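Local coordinates for glucokinase (Streptomyces griseus, PDB 3VGL), which probably catalyses the ATP-dependent phosphorylation of D-glucose to D-glucose 6-phosphate, as a zinc-containing kinase of the ROK family, at residues G181-L184 with V185-A188. Numbering follows the deposited sequence.
Sequences GRAL and VRYA. With ANP (phosphoaminophosphonic acid-adenylate ester), chain E.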
ATOM      1  N   GLY A 181       7.973   6.977 -18.783  1.00 12.80           N
ATOM      2  CA  GLY A 181       9.018   6.280 -19.582  1.00 14.14           C
ATOM      3  C   GLY A 181      10.113   5.731 -18.673  1.00 15.08           C
ATOM      4  O   GLY A 181      10.617   4.628 -18.888  1.00 15.25           O
ATOM      5  N   ARG A 182      10.468   6.487 -17.635  1.00 14.69           N
ATOM      6  CA  ARG A 182      11.481   6.008 -16.692  1.00 15.48           C
ATOM      7  C   ARG A 182      11.028   4.760 -15.962  1.00 14.69           C
ATOM      8  O   ARG A 182      11.848   3.868 -15.750  1.00 16.13           O
ATOM      9  CB  ARG A 182      11.928   7.087 -15.692  1.00 15.24           C
ATOM     10  CG  ARG A 182      12.873   8.069 -16.267  1.00 18.13           C
ATOM     11  CD  ARG A 182      13.500   8.915 -15.173  1.00 19.51           C
ATOM     12  NE  ARG A 182      14.531   9.759 -15.774  1.00 25.47           N
ATOM     13  CZ  ARG A 182      15.097  10.789 -15.160  1.00 25.91           C
ATOM     14  NH1 ARG A 182      16.022  11.503 -15.785  1.00 27.23           N
ATOM     15  NH2 ARG A 182      14.725  11.104 -13.926  1.00 25.76           N
ATOM     16  N   ALA A 183       9.740   4.703 -15.575  1.00 13.92           N
ATOM     17  CA  ALA A 183       9.185   3.520 -14.926  1.00 13.66           C
ATOM     18  C   ALA A 183       9.202   2.337 -15.888  1.00 13.47           C
ATOM     19  O   ALA A 183       9.578   1.234 -15.494  1.00 15.09           O
ATOM     20  CB  ALA A 183       7.759   3.766 -14.402  1.00 14.00           C
ATOM     21  N   LEU A 184       8.815   2.568 -17.144  1.00 13.84           N
ATOM     22  CA  LEU A 184       8.924   1.507 -18.157  1.00 15.01           C
ATOM     23  C   LEU A 184      10.333   0.899 -18.211  1.00 16.28           C
ATOM     24  O   LEU A 184      10.482  -0.333 -18.206  1.00 17.30           O
ATOM     25  CB  LEU A 184       8.515   2.044 -19.533  1.00 14.76           C
ATOM     26  CG  LEU A 184       8.580   1.011 -20.679  1.00 15.84           C
ATOM     27  CD1 LEU A 184       7.471  -0.043 -20.507  1.00 16.23           C
ATOM     28  CD2 LEU A 184       8.423   1.780 -21.966  1.00 17.73           C
ATOM     29  N   VAL A 185      11.349   1.764 -18.287  1.00 16.33           N
ATOM     30  CA  VAL A 185      12.735   1.310 -18.316  1.00 17.91           C
ATOM     31  C   VAL A 185      13.063   0.525 -17.054  1.00 18.20           C
ATOM     32  O   VAL A 185      13.702  -0.532 -17.119  1.00 18.93           O
ATOM     33  CB  VAL A 185      13.687   2.490 -18.529  1.00 17.16           C
ATOM     34  CG1 VAL A 185      15.143   2.061 -18.351  1.00 18.11           C
ATOM     35  CG2 VAL A 185      13.451   3.070 -19.910  1.00 17.94           C
ATOM     36  N   ARG A 186      12.608   1.020 -15.906  1.00 17.87           N
ATOM     37  CA  ARG A 186      12.805   0.311 -14.658  1.00 18.53           C
ATOM     38  C   ARG A 186      12.204  -1.087 -14.675  1.00 18.60           C
ATOM     39  O   ARG A 186      12.856  -2.058 -14.249  1.00 19.66           O
ATOM     40  CB  ARG A 186      12.327   1.117 -13.453  1.00 18.79           C
ATOM     41  CG  ARG A 186      13.166   0.787 -12.233  1.00 23.61           C
ATOM     42  CD  ARG A 186      12.684   1.499 -11.006  1.00 27.15           C
ATOM     43  NE  ARG A 186      11.677   0.654 -10.410  1.00 30.44           N
ATOM     44  CZ  ARG A 186      10.392   0.907 -10.426  1.00 27.42           C
ATOM     45  NH1 ARG A 186       9.936   2.045 -10.962  1.00 31.12           N
ATOM     46  NH2 ARG A 186       9.571   0.039  -9.856  1.00 22.19           N
ATOM     47  N   TYR A 187      10.984  -1.206 -15.204  1.00 17.60           N
ATOM     48  CA  TYR A 187      10.285  -2.481 -15.246  1.00 16.81           C
ATOM     49  C   TYR A 187      11.034  -3.459 -16.117  1.00 18.53           C
ATOM     50  O   TYR A 187      11.160  -4.637 -15.773  1.00 19.78           O
ATOM     51  CB  TYR A 187       8.859  -2.325 -15.779  1.00 15.95           C
ATOM     52  CG  TYR A 187       7.986  -1.478 -14.866  1.00 14.76           C
ATOM     53  CD1 TYR A 187       8.140  -1.525 -13.472  1.00 15.24           C
ATOM     54  CD2 TYR A 187       7.016  -0.640 -15.402  1.00 13.69           C
ATOM     55  CE1 TYR A 187       7.336  -0.758 -12.640  1.00 14.49           C
ATOM     56  CE2 TYR A 187       6.210   0.143 -14.573  1.00 12.78           C
ATOM     57  CZ  TYR A 187       6.369   0.070 -13.200  1.00 14.16           C
ATOM     58  OH  TYR A 187       5.583   0.852 -12.405  1.00 12.74           O
ATOM     59  N   ALA A 188      11.529  -2.973 -17.250  1.00 18.53           N
ATOM     60  CA  ALA A 188      12.251  -3.854 -18.174  1.00 19.44           C
ATOM     61  C   ALA A 188      13.589  -4.295 -17.621  1.00 20.65           C
ATOM     62  O   ALA A 188      13.984  -5.446 -17.820  1.00 20.30           O
ATOM     63  CB  ALA A 188      12.419  -3.191 -19.501  1.00 19.99           C
TER
HETATM   64  PB  ANP E 325      11.236  14.242 -22.047  1.00 21.17           P
HETATM   65  O1B ANP E 325      10.643  13.723 -20.734  1.00 22.01           O
HETATM   66  O2B ANP E 325      12.620  14.814 -21.957  1.00 22.81           O
HETATM   67  N3B ANP E 325      10.206  15.451 -22.692  1.00 21.78           N
HETATM   68  PA  ANP E 325      10.385  11.830 -23.461  1.00 22.11           P
HETATM   69  O1A ANP E 325      10.930  11.195 -24.743  1.00 25.29           O
HETATM   70  O2A ANP E 325       8.967  12.307 -23.404  1.00 22.22           O
HETATM   71  O3A ANP E 325      11.411  13.010 -23.059  1.00 20.68           O
HETATM   72  O5' ANP E 325      10.586  10.815 -22.229  1.00 21.67           O
HETATM   73  C5' ANP E 325      11.844  10.183 -21.967  1.00 21.07           C
HETATM   74  C4' ANP E 325      11.604   8.871 -21.251  1.00 20.06           C
HETATM   75  O4' ANP E 325      10.663   8.074 -21.984  1.00 21.50           O
HETATM   76  C3' ANP E 325      12.884   8.075 -21.180  1.00 21.52           C
HETATM   77  O3' ANP E 325      12.783   7.219 -20.038  1.00 24.33           O
HETATM   78  C2' ANP E 325      12.801   7.258 -22.444  1.00 23.07           C
HETATM   79  O2' ANP E 325      13.565   6.068 -22.361  1.00 27.66           O
HETATM   80  C1' ANP E 325      11.316   6.959 -22.588  1.00 22.63           C
HETATM   81  N9  ANP E 325      10.900   6.967 -24.002  1.00 23.51           N
HETATM   82  C8  ANP E 325      10.884   8.009 -24.854  1.00 24.94           C
HETATM   83  N7  ANP E 325      10.421   7.619 -26.084  1.00 27.36           N
HETATM   84  C5  ANP E 325      10.121   6.313 -25.975  1.00 25.66           C
HETATM   85  C6  ANP E 325       9.603   5.240 -26.872  1.00 26.86           C
HETATM   86  N6  ANP E 325       9.280   5.506 -28.164  1.00 30.53           N
HETATM   87  N1  ANP E 325       9.435   4.012 -26.337  1.00 26.30           N
HETATM   88  C2  ANP E 325       9.743   3.693 -25.057  1.00 27.46           C
HETATM   89  N3  ANP E 325      10.229   4.617 -24.195  1.00 25.32           N
HETATM   90  C4  ANP E 325      10.429   5.884 -24.608  1.00 24.20           C
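The N-terminal turns of helix 181-194 form one wall of the nucleotide pocket, and the contact is the i to i+4 packing along them. Gly181 meets the ribose of ANP through its backbone: its C lies 3.3 Å from O3', and a side chain here would run into the ribose ring oxygen, which explains why glycine suits the place. Its carbonyl accepts the amide of Val185 (N to Gly181 O 3.0 Å, 165° at the hydrogen). The bonds of Arg186 N to Arg182 O, Tyr187 N to Ala183 O and Ala188 N to Leu184 O continue the ladder. Leu184 sends CG anti to its backbone N (chi1 -180°), and its CD2 reaches the adenine at C2, 3.9 Å away, while Phe233 and Ile218 from two other helices pack on the same side chain. Val185 brings CG2 to 3.4 Å from Gly181 O and 3.9 Å from ANP O2', a small branched group fitting between helix backbone and ribose; it also touches Ile218. On the side turned from the nucleotide, Ala183 O lies over one face of the Tyr187 ring, 3.1 Å above the ring plane and offset toward the rim. Chi1 of -64° sets CG beside the backbone N, bringing the ring over the oxygen to which this N donates. The small methyl of Ala183 touches the ring at CE2 (3.9 Å), and the phenol OH is hydrogen-bonded to Tyr178 O, just before the helix. The first two turns thus serve both the packing against helix 227-251, touched by Leu184 and Tyr187, and the ATP site of this actin-like ROK kinase.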